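Local coordinates for protein rRNA N-glycosidase (Bougainvillea spectabilis, PDB 3CTK) that belongs to the ribosome-inactivating protein family and has a fold combining a mixed beta sheet with many helices, at residues A[1-7]-A[47-53]; A[58-62]-A[73-77]. All blocks are in the same frame, centred on the assembly; numbering follows the deposited sequence. Where two conformers were deposited one is given.

Contact 1 (A[1-7]-A[47-53])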
ATOM      1  N   TYR A   1       5.753 -11.194 -13.883  1.00 13.48           N
ATOM      2  CA  TYR A   1       5.289 -10.805 -12.521  1.00 12.83           C
ATOM      3  C   TYR A   1       3.903 -11.384 -12.247  1.00 12.61           C
ATOM      4  O   TYR A   1       3.071 -11.473 -13.153  1.00 13.89           O
ATOM      5  CB  TYR A   1       5.252  -9.275 -12.404  1.00 12.07           C
ATOM      6  CG  TYR A   1       6.587  -8.613 -12.672  1.00 12.21           C
ATOM      7  CD1 TYR A   1       6.721  -7.650 -13.674  1.00 12.44           C
ATOM      8  CD2 TYR A   1       7.723  -8.964 -11.938  1.00 11.26           C
ATOM      9  CE1 TYR A   1       7.954  -7.051 -13.942  1.00 12.96           C
ATOM     10  CE2 TYR A   1       8.963  -8.372 -12.196  1.00 11.31           C
ATOM     11  CZ  TYR A   1       9.069  -7.418 -13.201  1.00 13.23           C
ATOM     12  OH  TYR A   1      10.286  -6.834 -13.468  1.00 12.18           O
ATOM     13  N   ASN A   2       3.655 -11.783 -11.003  1.00 10.99           N
ATOM     14  CA  ASN A   2       2.356 -12.345 -10.644  1.00 10.88           C
ATOM     15  C   ASN A   2       1.336 -11.234 -10.441  1.00 10.32           C
ATOM     16  O   ASN A   2       1.699 -10.092 -10.157  1.00  8.91           O
ATOM     17  CB  ASN A   2       2.450 -13.182  -9.367  1.00 11.33           C
ATOM     18  CG  ASN A   2       3.409 -14.350  -9.504  1.00 14.50           C
ATOM     19  OD1 ASN A   2       3.539 -14.942 -10.577  1.00 15.17           O
ATOM     20  ND2 ASN A   2       4.077 -14.697  -8.409  1.00 15.51           N
ATOM     21  N   THR A   3       0.061 -11.581 -10.581  1.00 10.20           N
ATOM     22  CA  THR A   3      -1.029 -10.626 -10.426  1.00 10.80           C
ATOM     23  C   THR A   3      -2.072 -11.099  -9.417  1.00 11.54           C
ATOM     24  O   THR A   3      -2.419 -12.280  -9.374  1.00 11.61           O
ATOM     25  CB  THR A   3      -1.765 -10.397 -11.769  1.00 11.98           C
ATOM     26  OG1 THR A   3      -0.853  -9.865 -12.740  1.00 14.02           O
ATOM     27  CG2 THR A   3      -2.926  -9.432 -11.588  1.00 12.38           C
ATOM     28  N   VAL A   4      -2.554 -10.168  -8.600  1.00  8.21           N
ATOM     29  CA  VAL A   4      -3.605 -10.447  -7.630  1.00  9.46           C
ATOM     30  C   VAL A   4      -4.706  -9.485  -8.059  1.00  9.91           C
ATOM     31  O   VAL A   4      -4.415  -8.352  -8.446  1.00 10.06           O
ATOM     32  CB  VAL A   4      -3.159 -10.142  -6.184  1.00 10.02           C
ATOM     33  CG1 VAL A   4      -2.046 -11.098  -5.773  1.00 10.81           C
ATOM     34  CG2 VAL A   4      -2.687  -8.700  -6.075  1.00 12.13           C
ATOM     35  N   SER A   5      -5.960  -9.921  -8.013  1.00  9.74           N
ATOM     36  CA  SER A   5      -7.050  -9.060  -8.464  1.00  9.62           C
ATOM     37  C   SER A   5      -8.125  -8.745  -7.434  1.00  9.65           C
ATOM     38  O   SER A   5      -8.391  -9.536  -6.531  1.00  9.90           O
ATOM     39  CB  SER A   5      -7.712  -9.673  -9.699  1.00 11.38           C
ATOM     40  OG  SER A   5      -6.775  -9.860 -10.746  1.00 13.46           O
ATOM     41  N   PHE A   6      -8.742  -7.578  -7.594  1.00  8.68           N
ATOM     42  CA  PHE A   6      -9.808  -7.130  -6.711  1.00  8.41           C
ATOM     43  C   PHE A   6     -10.840  -6.333  -7.508  1.00  8.75           C
ATOM     44  O   PHE A   6     -10.516  -5.308  -8.111  1.00  7.74           O
ATOM     45  CB  PHE A   6      -9.236  -6.264  -5.585  1.00  9.24           C
ATOM     46  CG  PHE A   6     -10.261  -5.822  -4.575  1.00 10.96           C
ATOM     47  CD1 PHE A   6     -11.161  -6.734  -4.030  1.00 11.51           C
ATOM     48  CD2 PHE A   6     -10.311  -4.497  -4.151  1.00  9.34           C
ATOM     49  CE1 PHE A   6     -12.097  -6.334  -3.076  1.00 11.19           C
ATOM     50  CE2 PHE A   6     -11.244  -4.084  -3.193  1.00  9.50           C
ATOM     51  CZ  PHE A   6     -12.138  -5.005  -2.656  1.00 10.19           C
ATOM     52  N   ASN A   7     -12.077  -6.821  -7.529  1.00  7.46           N
ATOM     53  CA  ASN A   7     -13.152  -6.136  -8.239  1.00  8.14           C
ATOM     54  C   ASN A   7     -13.941  -5.341  -7.207  1.00  7.31           C
ATOM     55  O   ASN A   7     -14.420  -5.900  -6.220  1.00  8.03           O
ATOM     56  CB  ASN A   7     -14.062  -7.145  -8.940  1.00  8.40           C
ATOM     57  CG  ASN A   7     -15.127  -6.476  -9.780  1.00 10.94           C
ATOM     58  OD1 ASN A   7     -16.034  -5.835  -9.253  1.00 11.28           O
ATOM     59  ND2 ASN A   7     -15.016  -6.612 -11.099  1.00 13.99           N
ATOM     60  N   PHE A  47       8.447  -7.151  -8.784  1.00  7.09           N
ATOM     61  CA  PHE A  47       7.129  -6.537  -8.628  1.00  7.13           C
ATOM     62  C   PHE A  47       5.946  -7.490  -8.637  1.00  8.43           C
ATOM     63  O   PHE A  47       6.014  -8.589  -9.184  1.00  8.47           O
ATOM     64  CB  PHE A  47       6.885  -5.495  -9.732  1.00  7.87           C
ATOM     65  CG  PHE A  47       7.948  -4.442  -9.828  1.00  8.39           C
ATOM     66  CD1 PHE A  47       8.939  -4.524 -10.802  1.00  7.41           C
ATOM     67  CD2 PHE A  47       7.971  -3.379  -8.932  1.00  7.81           C
ATOM     68  CE1 PHE A  47       9.943  -3.559 -10.880  1.00  7.28           C
ATOM     69  CE2 PHE A  47       8.968  -2.411  -9.001  1.00  7.43           C
ATOM     70  CZ  PHE A  47       9.957  -2.502  -9.978  1.00  7.22           C
ATOM     71  N   VAL A  48       4.857  -7.054  -8.010  1.00  6.86           N
ATOM     72  CA  VAL A  48       3.616  -7.814  -8.005  1.00  7.28           C
ATOM     73  C   VAL A  48       2.597  -6.828  -8.559  1.00  7.27           C
ATOM     74  O   VAL A  48       2.638  -5.641  -8.236  1.00  6.75           O
ATOM     75  CB  VAL A  48       3.194  -8.273  -6.582  1.00  6.48           C
ATOM     76  CG1 VAL A  48       3.081  -7.085  -5.647  1.00  8.18           C
ATOM     77  CG2 VAL A  48       1.863  -9.020  -6.657  1.00  9.72           C
ATOM     78  N   LEU A  49       1.705  -7.309  -9.415  1.00  6.43           N
ATOM     79  CA  LEU A  49       0.702  -6.443 -10.014  1.00  6.99           C
ATOM     80  C   LEU A  49      -0.660  -6.630  -9.352  1.00  6.88           C
ATOM     81  O   LEU A  49      -1.081  -7.752  -9.068  1.00  5.53           O
ATOM     82  CB  LEU A  49       0.610  -6.727 -11.518  1.00  8.83           C
ATOM     83  CG  LEU A  49       1.956  -6.648 -12.253  1.00 10.34           C
ATOM     84  CD1 LEU A  49       1.799  -7.091 -13.702  1.00  9.74           C
ATOM     85  CD2 LEU A  49       2.487  -5.224 -12.182  1.00 13.00           C
ATOM     86  N   VAL A  50      -1.341  -5.517  -9.103  1.00  7.07           N
ATOM     87  CA  VAL A  50      -2.655  -5.533  -8.473  1.00  8.22           C
ATOM     88  C   VAL A  50      -3.681  -4.951  -9.442  1.00  8.24           C
ATOM     89  O   VAL A  50      -3.689  -3.749  -9.701  1.00  7.29           O
ATOM     90  CB  VAL A  50      -2.647  -4.700  -7.170  1.00  9.78           C
ATOM     91  CG1 VAL A  50      -4.050  -4.638  -6.571  1.00 10.94           C
ATOM     92  CG2 VAL A  50      -1.675  -5.316  -6.173  1.00 11.33           C
ATOM     93  N   ASP A  51      -4.535  -5.816  -9.981  1.00  8.34           N
ATOM     94  CA  ASP A  51      -5.568  -5.404 -10.929  1.00  9.52           C
ATOM     95  C   ASP A  51      -6.845  -5.002 -10.205  1.00  9.64           C
ATOM     96  O   ASP A  51      -7.523  -5.846  -9.615  1.00 11.47           O
ATOM     97  CB  ASP A  51      -5.881  -6.548 -11.899  1.00 13.04           C
ATOM     98  CG  ASP A  51      -4.823  -6.716 -12.971  1.00 18.04           C
ATOM     99  OD1 ASP A  51      -3.717  -6.151 -12.823  1.00 20.48           O
ATOM    100  OD2 ASP A  51      -5.099  -7.424 -13.964  1.00 19.88           O
ATOM    101  N   ILE A  52      -7.169  -3.714 -10.254  1.00  6.68           N
ATOM    102  CA  ILE A  52      -8.372  -3.202  -9.604  1.00  7.66           C
ATOM    103  C   ILE A  52      -9.379  -2.816 -10.676  1.00  7.26           C
ATOM    104  O   ILE A  52      -9.091  -1.977 -11.532  1.00  7.50           O
ATOM    105  CB  ILE A  52      -8.058  -1.963  -8.749  1.00  7.25           C
ATOM    106  CG1 ILE A  52      -6.969  -2.310  -7.729  1.00  8.94           C
ATOM    107  CG2 ILE A  52      -9.326  -1.475  -8.042  1.00  7.51           C
ATOM    108  CD1 ILE A  52      -6.420  -1.104  -6.992  1.00 10.88           C
ATOM    109  N   THR A  53     -10.557  -3.434 -10.627  1.00  7.30           N
ATOM    110  CA  THR A  53     -11.605  -3.169 -11.607  1.00  6.99           C
ATOM    111  C   THR A  53     -12.826  -2.526 -10.951  1.00  6.98           C
ATOM    112  O   THR A  53     -13.291  -2.980  -9.909  1.00  7.47           O
ATOM    113  CB  THR A  53     -12.048  -4.471 -12.302  1.00  8.26           C
ATOM    114  OG1 THR A  53     -10.907  -5.113 -12.887  1.00  9.99           O
ATOM    115  CG2 THR A  53     -13.068  -4.171 -13.394  1.00  8.65           C
TER
HETATM  116  O   HOH W   1       5.497 -11.174  -8.950  1.00 14.04           O
HETATM  117  O   HOH W   2      -1.692  -7.744 -14.484  1.00 23.26           O
HETATM  118  O   HOH W   3      -7.595  -8.730 -13.118  1.00 45.81           O

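Contact 2 (A[58-62]-A[73-77])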
ATOM      1  N   LYS A  58     -13.793  -0.465 -15.589  1.00 10.84           N
ATOM      2  CA  LYS A  58     -12.500   0.120 -15.915  1.00  8.87           C
ATOM      3  C   LYS A  58     -11.463  -0.496 -14.979  1.00  9.07           C
ATOM      4  O   LYS A  58     -11.712  -0.666 -13.785  1.00  9.07           O
ATOM      5  CB  LYS A  58     -12.547   1.643 -15.753  1.00  9.24           C
ATOM      6  CG  LYS A  58     -13.572   2.298 -16.673  1.00 11.57           C
ATOM      7  CD  LYS A  58     -13.621   3.810 -16.526  1.00 15.28           C
ATOM      8  CE  LYS A  58     -14.647   4.406 -17.480  1.00 14.64           C
ATOM      9  NZ  LYS A  58     -14.702   5.889 -17.393  1.00 21.15           N
ATOM     10  N   THR A  59     -10.306  -0.850 -15.525  1.00  7.75           N
ATOM     11  CA  THR A  59      -9.260  -1.464 -14.722  1.00  7.04           C
ATOM     12  C   THR A  59      -7.955  -0.684 -14.725  1.00  7.58           C
ATOM     13  O   THR A  59      -7.563  -0.091 -15.733  1.00  6.57           O
ATOM     14  CB  THR A  59      -8.938  -2.900 -15.217  1.00  8.68           C
ATOM     15  OG1 THR A  59     -10.119  -3.707 -15.181  1.00  9.98           O
ATOM     16  CG2 THR A  59      -7.868  -3.548 -14.339  1.00  8.53           C
ATOM     17  N   VAL A  60      -7.288  -0.686 -13.578  1.00  7.20           N
ATOM     18  CA  VAL A  60      -5.992  -0.042 -13.442  1.00  6.32           C
ATOM     19  C   VAL A  60      -5.081  -1.105 -12.839  1.00  6.57           C
ATOM     20  O   VAL A  60      -5.431  -1.724 -11.839  1.00  8.56           O
ATOM     21  CB  VAL A  60      -6.058   1.172 -12.491  0.50  8.18           C
ATOM     22  CG1 VAL A  60      -4.664   1.747 -12.276  0.50  7.56           C
ATOM     23  CG2 VAL A  60      -6.986   2.235 -13.066  0.50  8.84           C
ATOM     24  N   LYS A  61      -3.941  -1.350 -13.478  1.00  6.28           N
ATOM     25  CA  LYS A  61      -2.985  -2.340 -12.992  1.00  7.05           C
ATOM     26  C   LYS A  61      -1.920  -1.611 -12.187  1.00  5.41           C
ATOM     27  O   LYS A  61      -1.072  -0.926 -12.752  1.00  6.21           O
ATOM     28  CB  LYS A  61      -2.313  -3.071 -14.158  1.00 10.28           C
ATOM     29  CG  LYS A  61      -3.230  -3.924 -15.020  1.00 16.14           C
ATOM     30  CD  LYS A  61      -2.448  -4.451 -16.225  1.00 20.37           C
ATOM     31  CE  LYS A  61      -2.902  -5.834 -16.658  1.00 24.40           C
ATOM     32  NZ  LYS A  61      -4.257  -5.834 -17.275  1.00 26.49           N
ATOM     33  N   VAL A  62      -1.962  -1.764 -10.869  1.00  4.81           N
ATOM     34  CA  VAL A  62      -1.015  -1.092  -9.981  1.00  4.68           C
ATOM     35  C   VAL A  62       0.206  -1.960  -9.677  1.00  5.64           C
ATOM     36  O   VAL A  62       0.075  -3.113  -9.271  1.00  6.79           O
ATOM     37  CB  VAL A  62      -1.715  -0.712  -8.660  1.00  4.55           C
ATOM     38  CG1 VAL A  62      -0.773   0.097  -7.773  1.00  5.05           C
ATOM     39  CG2 VAL A  62      -2.985   0.078  -8.963  1.00  2.51           C
ATOM     40  N   GLY A  73       3.742   2.797  -9.596  1.00  3.58           N
ATOM     41  CA  GLY A  73       3.021   3.320 -10.743  1.00  2.52           C
ATOM     42  C   GLY A  73       1.860   2.424 -11.112  1.00  3.17           C
ATOM     43  O   GLY A  73       1.546   1.477 -10.391  1.00  3.78           O
ATOM     44  N   TYR A  74       1.209   2.722 -12.229  1.00  2.67           N
ATOM     45  CA  TYR A  74       0.081   1.917 -12.676  1.00  2.93           C
ATOM     46  C   TYR A  74      -0.092   2.027 -14.176  1.00  5.27           C
ATOM     47  O   TYR A  74       0.525   2.871 -14.828  1.00  6.81           O
ATOM     48  CB  TYR A  74      -1.215   2.374 -11.995  1.00  3.25           C
ATOM     49  CG  TYR A  74      -1.608   3.806 -12.311  1.00  4.19           C
ATOM     50  CD1 TYR A  74      -1.129   4.867 -11.542  1.00  4.73           C
ATOM     51  CD2 TYR A  74      -2.434   4.101 -13.401  1.00  4.16           C
ATOM     52  CE1 TYR A  74      -1.460   6.188 -11.846  1.00  5.55           C
ATOM     53  CE2 TYR A  74      -2.771   5.422 -13.716  1.00  6.57           C
ATOM     54  CZ  TYR A  74      -2.280   6.458 -12.934  1.00  6.61           C
ATOM     55  OH  TYR A  74      -2.597   7.763 -13.245  1.00  6.59           O
ATOM     56  N   GLN A  75      -0.928   1.159 -14.723  1.00  5.19           N
ATOM     57  CA  GLN A  75      -1.214   1.181 -16.146  1.00  5.48           C
ATOM     58  C   GLN A  75      -2.720   1.322 -16.309  1.00  6.58           C
ATOM     59  O   GLN A  75      -3.492   0.570 -15.710  1.00  7.27           O
ATOM     60  CB  GLN A  75      -0.742  -0.110 -16.813  1.00  6.12           C
ATOM     61  CG  GLN A  75      -1.010  -0.168 -18.314  1.00  7.60           C
ATOM     62  CD  GLN A  75      -0.674  -1.520 -18.909  1.00 11.81           C
ATOM     63  OE1 GLN A  75       0.489  -1.828 -19.167  1.00 12.37           O
ATOM     64  NE2 GLN A  75      -1.695  -2.342 -19.117  1.00 11.59           N
ATOM     65  N   ASP A  76      -3.139   2.307 -17.091  1.00  7.20           N
ATOM     66  CA  ASP A  76      -4.557   2.509 -17.346  1.00  9.33           C
ATOM     67  C   ASP A  76      -4.715   2.588 -18.860  1.00  9.50           C
ATOM     68  O   ASP A  76      -3.947   1.954 -19.591  1.00  7.54           O
ATOM     69  CB  ASP A  76      -5.068   3.780 -16.640  1.00  9.34           C
ATOM     70  CG  ASP A  76      -4.598   5.070 -17.296  1.00 12.33           C
ATOM     71  OD1 ASP A  76      -3.485   5.111 -17.858  1.00 12.32           O
ATOM     72  OD2 ASP A  76      -5.355   6.061 -17.223  1.00 12.26           O
ATOM     73  N   LYS A  77      -5.698   3.339 -19.339  1.00  9.46           N
ATOM     74  CA  LYS A  77      -5.892   3.452 -20.778  1.00 12.57           C
ATOM     75  C   LYS A  77      -6.018   4.897 -21.233  1.00 11.69           C
ATOM     76  O   LYS A  77      -6.431   5.769 -20.473  1.00 12.71           O
ATOM     77  CB  LYS A  77      -7.147   2.688 -21.211  1.00 13.41           C
ATOM     78  CG  LYS A  77      -7.258   1.285 -20.645  1.00 17.46           C
ATOM     79  CD  LYS A  77      -7.480   0.254 -21.735  1.00 21.84           C
ATOM     80  CE  LYS A  77      -6.236  -0.582 -21.961  1.00 23.83           C
ATOM     81  NZ  LYS A  77      -6.436  -1.619 -23.012  1.00 25.17           N
TER
HETATM   82  O   HOH W   4      -5.534  -1.274 -17.184  1.00 39.15           O

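Contact 1 (A[1-7]-A[47-53])
Strands 3-7 and 47-53 run parallel, their axes 4.7 Å apart at closest approach and inclined by 20°, with Thr3 opposite Leu49, Val4 opposite Val50 and so on to Asn7 opposite Thr53. Five backbone hydrogen bonds join them. Residues 2, 4 and 6 supply the partners on one side: Leu49 N to Asn2 O (2.9 Å), Val4 N to Leu49 O (2.9 Å), Asp51 N to Val4 O (3.0 Å), Phe6 N to Asp51 O (2.9 Å) and Thr53 N to Phe6 O (3.1 Å). Next to the Asn2-Leu49 bond a water accepts from Asn2 N (2.8 Å) and donates to Phe47 O (2.6 Å). Val4, Phe6, Val50 and Ile52 line one face of the sheet; Val4 CG2 touches Val50 CG2 at 3.5 Å, and helix 14-25 covers this face, its Phe17 stacking on Phe6. Thr3, Ser5, Leu49 and Asp51 lie on the other face. There one water lies 3.1 Å from Asp51 OD1 and 2.9 Å from Thr3 OG1, a second 2.9 Å from Asp51 OD2 and 2.8 Å from Ser5 OG. Beside the chain's first residue, Phe47 turns its ring edge to the face of Tyr1 in a T-shaped pair, centroids 5.6 Å apart and planes at 85°, while Phe47 CB makes a CH-pi contact 4.2 Å from the Tyr1 centroid. Tyr1 OH is hydrogen-bonded to Asp43 O. This is the strand pair of a beta-alpha-beta unit: its apolar face packs on the connecting helix, and on the other, where Leu49 is apolar, waters link the Asp51 carboxylate to Thr3 and Ser5.

Contact 2 (A[58-62]-A[73-77])
Strand segments 59-62 and 73-77 pair antiparallel, at 157° and 4.5 Å between axes, as part of a beta hairpin. Lys61 and Gln75 form the hydrogen-bonded pair, through Lys61 N to Gln75 O (3.0 Å) and Gln75 N to Lys61 O (2.9 Å); Val62 and Tyr74 are the neighbouring non-hydrogen-bonded pair, with CA atoms 4.2 Å apart. Tyr74 takes the p rotamer (chi1 62°); the end of its side chain leads away from strand 59-62, yet the ring still meets Val60. Val60, with chi1 t, brings CG1 within 3.4 Å of Tyr74 CD2, whereas Val62, also t, meets only the base of the tyrosine, CG2 to CB at 4.2 Å. Helices 149-168 and 132-142 cover this face, and Phe155 of the first packs edge-to-face with Tyr74. On the opposite face Gln75 extends with chi1 and chi2 both t, and Lys61, m then t, runs beside it, so that Lys61 CD lies 3.7 Å from Gln75 NE2. Asp76 is p at chi1; its carboxylate leads away from strand 59-62 to a salt bridge with Arg83 of the next strand. A water lies 2.8 Å from Thr59 O and 3.1 Å from Gln75 O. The contact thus has two characters: valines and tyrosine bury one face under two helices, while on the other the aliphatic part of Lys61 lies against the amide end of Gln75, its ammonium making a long, weak ion pair with Asp51.

Contacts 1 and 2 are centred 10 Å apart, on the same side of the chain's centre and in one mixed six-stranded sheet, where strands 3-7, 47-53, 59-65 and 70-78 stand side by side in chain order. Contact 1 closes before contact 2 opens. Between them strands 47-53 and 59-65 pair antiparallel, joined among others by probable hydrogen bonds from Val50 N to Val62 O (2.8 Å) and between Thr53 OG1 and Thr59 OG1 (2.8 Å). Helix 14-25 leads from edge strand 3-7 to its parallel neighbour 47-53 and covers contact 1; helices 149-168 and 132-142 cover contact 2. The beta-alpha-beta unit and the following hairpin thus form one continuous part of the sheet.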